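Local coordinates for protein DNA-binding transcriptional repressor YiaJ (Escherichia coli, PDB 1YSQ) that represses transcription of the yiaKLMNOPQRS operon, which may serve the use of 2,3-diketo-L-gulonate, this chain being the repressor's IclR-type C-terminal effector-binding domain, at residues 22-28 with 44-50; 69-73 with 144-149. All blocks are in the same frame, centred on the assembly; numbering follows the deposited sequence.

Contact 1: 22-28 with 44-50; sequences NIATGET and KLEPTTG
Gly26, leaving helix 8-25 with positive phi, turns its carbonyl to the loop after strand 38-45, where Gly26 O accepts from Thr48 N at 3.0 Å and from Gly50 N at 2.9 Å, the two donors arriving from opposite faces of the carbonyl plane. Asn22 does the side-chain work. Its anti first torsion (chi1 176°) places CG beside the carbonyl carbon, from where the one ND2 group ties both segments: to Glu27 O in the amide plane, and across to Glu46 O at 3.0 Å, 25° out of that plane. Leu45 CD1 packs on Asn22 CB at 3.7 Å, while Thr48 CG2 faces Asn22 OD1. Thr28 lies alongside Pro47, its OG1 3.3 Å from Pro47 CD, and Thr28 CA makes a CA-H...O contact with Leu45 O. One water joins Thr28 OG1, Lys44 NZ and Glu46 OE1; another links Ile23 O to Thr48 OG1. Lys44 NZ also forms a salt bridge with Glu46 OE2 and bonds to Thr54 and Ala56. Backbone carbonyls gripped by main-chain and amide N-H groups thus fasten this helix-to-strand turn to its neighbouring loop, with little dependence on charge across the contact.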
loop_
_atom_site.group_PDB
_atom_site.type_symbol
_atom_site.label_atom_id
_atom_site.label_comp_id
_atom_site.label_asym_id
_atom_site.label_seq_id
_atom_site.Cartn_x
_atom_site.Cartn_y
_atom_site.Cartn_z
ATOM N N ASN A 22 9.741 8.616 -6.054
ATOM C CA ASN A 22 9.110 8.863 -7.351
ATOM C C ASN A 22 10.180 9.109 -8.428
ATOM O O ASN A 22 10.140 8.506 -9.504
ATOM C CB ASN A 22 8.135 10.043 -7.197
ATOM C CG ASN A 22 7.473 10.477 -8.506
ATOM O OD1 ASN A 22 7.528 11.655 -8.848
ATOM N ND2 ASN A 22 6.808 9.551 -9.204
ATOM N N ILE A 23 11.136 9.983 -8.133
ATOM C CA ILE A 23 12.241 10.252 -9.067
ATOM C C ILE A 23 13.127 9.029 -9.289
ATOM O O ILE A 23 13.489 8.715 -10.427
ATOM C CB ILE A 23 13.090 11.481 -8.597
ATOM C CG1 ILE A 23 12.230 12.758 -8.502
ATOM C CG2 ILE A 23 14.345 11.691 -9.496
ATOM C CD1 ILE A 23 11.478 13.136 -9.777
ATOM N N ALA A 24 13.457 8.327 -8.206
ATOM C CA ALA A 24 14.367 7.175 -8.294
ATOM C C ALA A 24 13.789 6.027 -9.119
ATOM O O ALA A 24 14.493 5.452 -9.951
ATOM C CB ALA A 24 14.743 6.695 -6.896
ATOM N N THR A 25 12.509 5.705 -8.914
ATOM C CA THR A 25 11.875 4.597 -9.632
ATOM C C THR A 25 11.192 4.990 -10.945
ATOM O O THR A 25 10.959 4.129 -11.800
ATOM C CB THR A 25 10.821 3.899 -8.748
ATOM O OG1 THR A 25 9.742 4.824 -8.471
ATOM C CG2 THR A 25 11.425 3.516 -7.378
ATOM N N GLY A 26 10.800 6.257 -11.070
ATOM C CA GLY A 26 10.007 6.690 -12.220
ATOM C C GLY A 26 8.517 6.343 -12.143
ATOM O O GLY A 26 7.744 6.665 -13.048
ATOM N N GLU A 27 8.108 5.678 -11.066
ATOM C CA GLU A 27 6.766 5.092 -10.959
ATOM C C GLU A 27 5.823 5.884 -10.058
ATOM O O GLU A 27 6.261 6.717 -9.268
ATOM C CB GLU A 27 6.864 3.663 -10.382
ATOM C CG GLU A 27 7.743 2.684 -11.166
ATOM C CD GLU A 27 7.209 2.371 -12.557
ATOM O OE1 GLU A 27 6.139 2.895 -12.940
ATOM O OE2 GLU A 27 7.874 1.594 -13.287
ATOM N N THR A 28 4.535 5.557 -10.157
ATOM C CA THR A 28 3.480 6.061 -9.260
ATOM C C THR A 28 3.804 5.771 -7.799
ATOM O O THR A 28 4.067 4.597 -7.449
ATOM C CB THR A 28 2.163 5.349 -9.569
ATOM O OG1 THR A 28 1.746 5.629 -10.921
ATOM C CG2 THR A 28 1.007 5.892 -8.651
ATOM N N LYS A 44 -0.503 11.341 -3.579
ATOM C CA LYS A 44 -0.163 10.547 -4.761
ATOM C C LYS A 44 0.741 11.331 -5.721
ATOM O O LYS A 44 0.490 12.500 -5.987
ATOM C CB LYS A 44 -1.432 10.073 -5.503
ATOM C CG LYS A 44 -1.142 9.086 -6.638
ATOM C CD LYS A 44 -2.322 8.924 -7.593
ATOM C CE LYS A 44 -1.993 7.881 -8.686
ATOM N NZ LYS A 44 -2.949 7.951 -9.881
ATOM N N LEU A 45 1.781 10.667 -6.224
ATOM C CA LEU A 45 2.616 11.205 -7.301
ATOM C C LEU A 45 2.467 10.351 -8.540
ATOM O O LEU A 45 2.652 9.134 -8.506
ATOM C CB LEU A 45 4.107 11.274 -6.891
ATOM C CG LEU A 45 4.378 12.113 -5.633
ATOM C CD1 LEU A 45 5.774 11.897 -5.111
ATOM C CD2 LEU A 45 4.114 13.620 -5.874
ATOM N N GLU A 46 2.143 11.001 -9.652
ATOM C CA GLU A 46 2.075 10.330 -10.937
ATOM C C GLU A 46 3.471 9.881 -11.375
ATOM O O GLU A 46 4.457 10.438 -10.900
ATOM C CB GLU A 46 1.453 11.279 -11.977
ATOM C CG GLU A 46 -0.031 11.583 -11.749
ATOM C CD GLU A 46 -0.918 10.331 -11.730
ATOM O OE1 GLU A 46 -0.629 9.367 -12.465
ATOM O OE2 GLU A 46 -1.925 10.314 -10.988
ATOM N N PRO A 47 3.572 8.893 -12.264
ATOM C CA PRO A 47 4.885 8.437 -12.738
ATOM C C PRO A 47 5.624 9.542 -13.518
ATOM O O PRO A 47 4.975 10.466 -14.040
ATOM C CB PRO A 47 4.539 7.259 -13.656
ATOM C CG PRO A 47 3.131 7.552 -14.140
ATOM C CD PRO A 47 2.465 8.149 -12.912
ATOM N N THR A 48 6.951 9.461 -13.564
ATOM C CA THR A 48 7.731 10.361 -14.414
ATOM C C THR A 48 7.990 9.639 -15.727
ATOM O O THR A 48 7.282 9.862 -16.702
ATOM C CB THR A 48 9.057 10.802 -13.751
ATOM O OG1 THR A 48 9.789 9.651 -13.317
ATOM C CG2 THR A 48 8.802 11.560 -12.460
ATOM N N THR A 49 8.972 8.743 -15.738
ATOM C CA THR A 49 9.287 7.986 -16.947
ATOM C C THR A 49 8.420 6.740 -17.058
ATOM O O THR A 49 8.269 6.185 -18.151
ATOM C CB THR A 49 10.767 7.608 -16.981
ATOM O OG1 THR A 49 11.118 6.955 -15.759
ATOM C CG2 THR A 49 11.649 8.867 -16.992
ATOM N N GLY A 50 7.828 6.310 -15.941
ATOM C CA GLY A 50 6.911 5.180 -15.962
ATOM C C GLY A 50 5.703 5.491 -16.823
ATOM O O GLY A 50 5.251 6.640 -16.879
HETATM O O HOH W 1 12.373 9.658 -12.777
HETATM O O HOH W 2 -0.698 6.783 -11.541
#

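Contact 2: 69-73 with 144-149. With PO4 (phosphate ion), chain D; PO4 (phosphate ion), chain B.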
loop_
_atom_site.group_PDB
_atom_site.type_symbol
_atom_site.label_atom_id
_atom_site.label_comp_id
_atom_site.label_asym_id
_atom_site.label_seq_id
_atom_site.Cartn_x
_atom_site.Cartn_y
_atom_site.Cartn_z
ATOM N N MET A 69 -1.851 -1.799 0.378
ATOM C CA MET A 69 -1.750 -1.041 1.634
ATOM C C MET A 69 -2.829 -1.474 2.648
ATOM O O MET A 69 -2.532 -1.650 3.840
ATOM C CB MET A 69 -1.808 0.465 1.355
ATOM C CG MET A 69 -0.529 1.030 0.642
ATOM S SD MET A 69 -0.522 2.846 0.388
ATOM C CE MET A 69 -1.721 2.942 -0.746
ATOM N N GLY A 70 -4.062 -1.673 2.170
ATOM C CA GLY A 70 -5.154 -2.153 3.017
ATOM C C GLY A 70 -4.860 -3.523 3.629
ATOM O O GLY A 70 -5.154 -3.763 4.801
ATOM N N LYS A 71 -4.256 -4.418 2.843
ATOM C CA LYS A 71 -3.879 -5.738 3.355
ATOM C C LYS A 71 -2.803 -5.626 4.437
ATOM O O LYS A 71 -2.834 -6.357 5.436
ATOM C CB LYS A 71 -3.448 -6.667 2.216
ATOM C CG LYS A 71 -4.632 -7.092 1.337
ATOM C CD LYS A 71 -4.233 -8.187 0.320
ATOM C CE LYS A 71 -3.225 -7.641 -0.697
ATOM N NZ LYS A 71 -2.861 -8.628 -1.759
ATOM N N ILE A 72 -1.882 -4.677 4.271
ATOM C CA ILE A 72 -0.888 -4.395 5.317
ATOM C C ILE A 72 -1.582 -3.988 6.618
ATOM O O ILE A 72 -1.261 -4.504 7.683
ATOM C CB ILE A 72 0.091 -3.309 4.830
ATOM C CG1 ILE A 72 1.058 -3.918 3.820
ATOM C CG2 ILE A 72 0.870 -2.656 6.002
ATOM C CD1 ILE A 72 1.828 -2.890 3.044
ATOM N N TYR A 73 -2.554 -3.077 6.530
ATOM C CA TYR A 73 -3.287 -2.671 7.735
ATOM C C TYR A 73 -3.925 -3.871 8.419
ATOM O O TYR A 73 -3.805 -4.021 9.623
ATOM C CB TYR A 73 -4.352 -1.623 7.400
ATOM C CG TYR A 73 -3.775 -0.315 6.885
ATOM C CD1 TYR A 73 -2.675 0.277 7.507
ATOM C CD2 TYR A 73 -4.349 0.341 5.786
ATOM C CE1 TYR A 73 -2.142 1.499 7.049
ATOM C CE2 TYR A 73 -3.816 1.562 5.308
ATOM C CZ TYR A 73 -2.721 2.131 5.948
ATOM O OH TYR A 73 -2.211 3.332 5.497
ATOM N N VAL A 144 0.633 0.611 12.704
ATOM C CA VAL A 144 0.776 1.002 11.302
ATOM C C VAL A 144 -0.299 2.049 10.911
ATOM O O VAL A 144 -1.372 1.704 10.416
ATOM C CB VAL A 144 0.688 -0.241 10.363
ATOM C CG1 VAL A 144 0.947 0.160 8.891
ATOM C CG2 VAL A 144 1.676 -1.348 10.812
ATOM N N PRO A 145 -0.040 3.316 11.197
ATOM C CA PRO A 145 -0.991 4.379 10.848
ATOM C C PRO A 145 -1.023 4.728 9.347
ATOM O O PRO A 145 -2.047 5.232 8.870
ATOM C CB PRO A 145 -0.498 5.565 11.701
ATOM C CG PRO A 145 0.980 5.343 11.789
ATOM C CD PRO A 145 1.114 3.838 11.959
ATOM N N TYR A 146 0.067 4.457 8.625
ATOM C CA TYR A 146 0.232 4.887 7.223
ATOM C C TYR A 146 0.956 3.786 6.467
ATOM O O TYR A 146 1.571 2.909 7.072
ATOM C CB TYR A 146 1.057 6.181 7.093
ATOM C CG TYR A 146 0.563 7.297 7.966
ATOM C CD1 TYR A 146 -0.570 8.034 7.617
ATOM C CD2 TYR A 146 1.204 7.595 9.162
ATOM C CE1 TYR A 146 -1.046 9.038 8.444
ATOM C CE2 TYR A 146 0.735 8.608 9.986
ATOM C CZ TYR A 146 -0.381 9.313 9.621
ATOM O OH TYR A 146 -0.829 10.306 10.440
ATOM N N ALA A 147 0.897 3.857 5.143
ATOM C CA ALA A 147 1.560 2.872 4.302
ATOM C C ALA A 147 1.932 3.535 2.982
ATOM O O ALA A 147 1.328 4.538 2.582
ATOM C CB ALA A 147 0.635 1.661 4.079
ATOM N N VAL A 148 2.930 2.974 2.310
ATOM C CA VAL A 148 3.409 3.532 1.050
ATOM C C VAL A 148 3.349 2.428 0.005
ATOM O O VAL A 148 3.637 1.276 0.318
ATOM C CB VAL A 148 4.897 3.983 1.146
ATOM C CG1 VAL A 148 5.364 4.694 -0.150
ATOM C CG2 VAL A 148 5.147 4.869 2.357
ATOM N N SER A 149 3.009 2.775 -1.239
ATOM C CA SER A 149 3.053 1.777 -2.302
ATOM C C SER A 149 3.572 2.321 -3.624
ATOM O O SER A 149 3.556 3.535 -3.850
ATOM C CB SER A 149 1.677 1.096 -2.461
ATOM O OG SER A 149 0.750 1.925 -3.144
HETATM P P PO4 D . -3.046 -1.095 11.968
HETATM O O1 PO4 D . -3.037 -0.160 10.776
HETATM O O2 PO4 D . -2.623 -2.488 11.535
HETATM O O3 PO4 D . -2.125 -0.562 13.047
HETATM O O4 PO4 D . -4.479 -1.158 12.453
HETATM P P PO4 B . -2.668 -0.105 -3.208
HETATM O O1 PO4 B . -2.921 -1.445 -3.923
HETATM O O2 PO4 B . -2.156 -0.293 -1.816
HETATM O O3 PO4 B . -1.720 0.781 -3.995
HETATM O O4 PO4 B . -4.022 0.582 -3.137
#
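Met69 and Tyr73, one helical turn apart, both meet Ala147. From Met69 CB, 3.8 Å from Ala147 CB, the chain runs to CG, which packs on the same methyl; SD then comes to 3.3 Å from Ala147 O, and the bend at chi3 (-69°) carries CE toward Ser149 OG. CB, CG and CE also skirt O2 of the chain B phosphate, which Met69 N grips with a nearly straight bond (2.7 Å, 172°). In Tyr73, CE1 touches Val144 CG1 at 3.8 Å, the ring meets Tyr146 C at its edge, and Met69 O lies over one face, toward the rim. Tyr73 OH, 3.6 Å from Ala147 CB, is hydrogen-bonded to Ser32 OG. A leucine in place of Tyr73 would probably leave Ser32 OG without this partner and open a gap beside Ala147. Ile72 CG2 reaches Val144 CG1 at 4.0 Å, and Val144 N donates to O3 of the chain D phosphate. Both phosphates probably come from the crystallisation liquor; Ser67 OG and Ala68 N also hydrogen-bond a phosphate near the start of the helix. Helix 68-75 lies against the sheet over strand 146-153, which pairs with strands 28-35 and 130-137, while helix 104-117 packs on Ile72 and Lys71.

In the fold
Both contacts reach the same antiparallel sheet of the IclR C-terminal domain, their centres about 19 Å apart. Contact 2 is buried, its centre about 5 Å from the centre of the chain, and sets a helix on a central strand; contact 1, its centre about 15 Å from that of the chain, is partly buried and joins the end of helix 8-25 and the turn into strand 28-35 to the loop that follows strand 38-45. Strand 146-153 relates them: Thr28 pairs with Ser151 of that strand, whose first residues, with the loop before them, form one side of contact 2. Contact 1 relies on hydrogen bonds and water bridges besides side-chain packing, whereas contact 2 has no direct hydrogen bond between its segments and rests on apolar packing, with phosphates bound at its ends.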